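Local coordinates for protein Pcdhgb2 (Mus musculus, PDB 5SZR) that is a potential calcium-dependent cell-adhesion protein that may help establish and maintain specific neuronal connections, a gamma-protocadherin represented here by extracellular cadherin domains 3 to 6, at residues A235-S240 against I250-I255. Sequence-based numbering, arbitrary orientation.
With MAN (alpha-D-mannopyranose), chain Y; MAN (alpha-D-mannopyranose), chain T; NAG (2-acetamido-2-deoxy-beta-D-glucopyranose), chain E.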
loop_
_atom_site.group_PDB
_atom_site.type_symbol
_atom_site.label_atom_id
_atom_site.label_comp_id
_atom_site.label_asym_id
_atom_site.label_seq_id
_atom_site.Cartn_x
_atom_site.Cartn_y
_atom_site.Cartn_z
ATOM N N ALA A 235 -15.476 18.981 -10.032
ATOM C CA ALA A 235 -14.993 17.602 -10.015
ATOM C C ALA A 235 -13.894 17.480 -8.967
ATOM O O ALA A 235 -13.381 18.479 -8.457
ATOM C CB ALA A 235 -14.474 17.160 -11.387
ATOM N N GLN A 236 -13.528 16.234 -8.663
ATOM C CA GLN A 236 -12.449 15.952 -7.719
ATOM C C GLN A 236 -11.640 14.767 -8.224
ATOM O O GLN A 236 -12.145 13.640 -8.255
ATOM C CB GLN A 236 -12.989 15.671 -6.318
ATOM C CG GLN A 236 -11.895 15.461 -5.286
ATOM C CD GLN A 236 -12.425 15.423 -3.865
ATOM O OE1 GLN A 236 -13.633 15.303 -3.639
ATOM N NE2 GLN A 236 -11.520 15.530 -2.896
ATOM N N VAL A 237 -10.395 15.022 -8.613
ATOM C CA VAL A 237 -9.475 13.954 -8.982
ATOM C C VAL A 237 -8.844 13.387 -7.718
ATOM O O VAL A 237 -8.713 14.076 -6.701
ATOM C CB VAL A 237 -8.403 14.464 -9.967
ATOM C CG1 VAL A 237 -9.054 15.002 -11.233
ATOM C CG2 VAL A 237 -7.531 15.526 -9.311
ATOM N N SER A 238 -8.464 12.112 -7.776
ATOM C CA SER A 238 -7.827 11.444 -6.647
ATOM C C SER A 238 -6.832 10.426 -7.179
ATOM O O SER A 238 -7.152 9.661 -8.094
ATOM C CB SER A 238 -8.860 10.759 -5.742
ATOM O OG SER A 238 -8.233 10.114 -4.644
ATOM N N ALA A 239 -5.629 10.428 -6.609
ATOM C CA ALA A 239 -4.614 9.434 -6.918
ATOM C C ALA A 239 -4.132 8.786 -5.627
ATOM O O ALA A 239 -4.173 9.396 -4.554
ATOM C CB ALA A 239 -3.429 10.046 -7.675
ATOM N N SER A 240 -3.684 7.539 -5.738
ATOM C CA SER A 240 -3.186 6.776 -4.604
ATOM C C SER A 240 -1.695 6.505 -4.767
ATOM O O SER A 240 -1.151 6.536 -5.873
ATOM C CB SER A 240 -3.948 5.456 -4.452
ATOM O OG SER A 240 -3.862 4.687 -5.639
ATOM N N ILE A 250 0.517 13.326 -1.825
ATOM C CA ILE A 250 0.165 13.701 -3.194
ATOM C C ILE A 250 -0.137 15.191 -3.275
ATOM O O ILE A 250 -0.799 15.758 -2.396
ATOM C CB ILE A 250 -1.041 12.886 -3.701
ATOM C CG1 ILE A 250 -0.800 11.390 -3.508
ATOM C CG2 ILE A 250 -1.302 13.187 -5.168
ATOM C CD1 ILE A 250 0.373 10.876 -4.282
ATOM N N SER A 251 0.340 15.825 -4.345
ATOM C CA SER A 251 -0.065 17.174 -4.716
ATOM C C SER A 251 -0.599 17.152 -6.142
ATOM O O SER A 251 0.023 16.563 -7.032
ATOM C CB SER A 251 1.098 18.159 -4.595
ATOM O OG SER A 251 1.408 18.402 -3.236
ATOM N N TYR A 252 -1.751 17.782 -6.350
ATOM C CA TYR A 252 -2.382 17.870 -7.662
ATOM C C TYR A 252 -2.150 19.245 -8.274
ATOM O O TYR A 252 -2.077 20.255 -7.569
ATOM C CB TYR A 252 -3.884 17.598 -7.571
ATOM C CG TYR A 252 -4.211 16.304 -6.866
ATOM C CD1 TYR A 252 -4.122 15.088 -7.530
ATOM C CD2 TYR A 252 -4.589 16.299 -5.531
ATOM C CE1 TYR A 252 -4.408 13.900 -6.887
ATOM C CE2 TYR A 252 -4.884 15.121 -4.878
ATOM C CZ TYR A 252 -4.789 13.921 -5.558
ATOM O OH TYR A 252 -5.085 12.745 -4.905
ATOM N N SER A 253 -2.043 19.272 -9.603
ATOM C CA SER A 253 -1.840 20.516 -10.334
ATOM C C SER A 253 -2.384 20.362 -11.750
ATOM O O SER A 253 -2.712 19.258 -12.198
ATOM C CB SER A 253 -0.360 20.914 -10.358
ATOM O OG SER A 253 0.403 20.004 -11.133
ATOM N N ILE A 254 -2.472 21.489 -12.455
ATOM C CA ILE A 254 -2.906 21.530 -13.848
ATOM C C ILE A 254 -1.709 21.936 -14.694
ATOM O O ILE A 254 -1.117 22.999 -14.469
ATOM C CB ILE A 254 -4.072 22.509 -14.060
ATOM C CG1 ILE A 254 -5.325 22.039 -13.321
ATOM C CG2 ILE A 254 -4.360 22.677 -15.542
ATOM C CD1 ILE A 254 -6.518 22.963 -13.519
ATOM N N ILE A 255 -1.368 21.113 -15.680
ATOM C CA ILE A 255 -0.156 21.325 -16.458
ATOM C C ILE A 255 -0.416 21.649 -17.926
ATOM O O ILE A 255 0.469 22.222 -18.575
ATOM C CB ILE A 255 0.784 20.111 -16.345
ATOM C CG1 ILE A 255 0.071 18.860 -16.846
ATOM C CG2 ILE A 255 1.252 19.941 -14.911
ATOM C CD1 ILE A 255 0.941 17.638 -16.869
HETATM C C1 MAN Y . -9.222 9.447 -3.827
HETATM C C2 MAN Y . -8.808 10.039 -2.471
HETATM C C3 MAN Y . -7.406 9.559 -2.094
HETATM C C4 MAN Y . -7.273 8.033 -2.203
HETATM C C5 MAN Y . -7.776 7.517 -3.563
HETATM C C6 MAN Y . -7.855 5.998 -3.598
HETATM O O2 MAN Y . -9.662 9.580 -1.413
HETATM O O3 MAN Y . -7.044 9.972 -0.777
HETATM O O4 MAN Y . -5.908 7.678 -2.061
HETATM O O5 MAN Y . -9.103 8.037 -3.847
HETATM O O6 MAN Y . -8.104 5.585 -4.937
HETATM C C1 MAN T . -16.324 20.157 -4.943
HETATM C C2 MAN T . -15.850 18.751 -5.346
HETATM C C3 MAN T . -16.799 18.165 -6.386
HETATM C C4 MAN T . -18.266 18.240 -5.915
HETATM C C5 MAN T . -18.624 19.672 -5.509
HETATM C C6 MAN T . -19.998 19.803 -4.883
HETATM O O2 MAN T . -15.880 17.851 -4.231
HETATM O O3 MAN T . -16.448 16.820 -6.714
HETATM O O4 MAN T . -19.126 17.843 -6.967
HETATM O O5 MAN T . -17.664 20.174 -4.541
HETATM O O6 MAN T . -20.155 21.166 -4.482
HETATM C C1 NAG E . 3.422 14.265 -17.038
HETATM C C2 NAG E . 4.799 13.635 -16.912
HETATM C C3 NAG E . 5.785 14.673 -16.379
HETATM C C4 NAG E . 5.737 15.940 -17.229
HETATM C C5 NAG E . 4.292 16.416 -17.413
HETATM C C6 NAG E . 4.140 17.563 -18.386
HETATM C C7 NAG E . 4.650 11.217 -16.532
HETATM C C8 NAG E . 4.633 10.119 -15.513
HETATM N N2 NAG E . 4.768 12.460 -16.055
HETATM O O3 NAG E . 7.101 14.132 -16.356
HETATM O O4 NAG E . 6.487 16.973 -16.600
HETATM O O5 NAG E . 3.483 15.349 -17.921
HETATM O O6 NAG E . 5.389 18.168 -18.685
HETATM O O7 NAG E . 4.565 10.988 -17.733
#
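Tyr-252 reaches across the inside of the domain and receives the backbone N-H of Ala-239 on its hydroxyl, N to OH 2.9 Å, in a nearly straight bond (170°), with the amide nitrogen at the edge of the ring near its plane. The packing is close around this ring. CG2 of Val-237 lies 3.9 Å from CD1 of Tyr-252, the methyl of Ala-239 sits beside CE1, and Val-237 O stands over one ring face and CG2 of Ile-250, from the tyrosine's own strand, over the opposite one, both offset toward the rim. The tyrosine's CB points toward 235-240, and CG anti to the carbonyl carbon (chi1 -53°) carries the hydroxyl on to the Ala-239 amide; Phe-215 closes in as well. A leucine in its place would probably leave the N-H of Ala-239 without its acceptor and open a gap beside Val-237. The outward side is looser and carries sugar: Ser-238, whose CB points away from 250-255, is bonded covalently through OG to a mannose, whose O4 makes a weak hydrogen bond to Ala-239 O (3.5 Å). Strands 232-240 and 250-257 belong to different sheets, so the tyrosine bridges the two layers of the Greek-key beta sandwich of a cadherin domain.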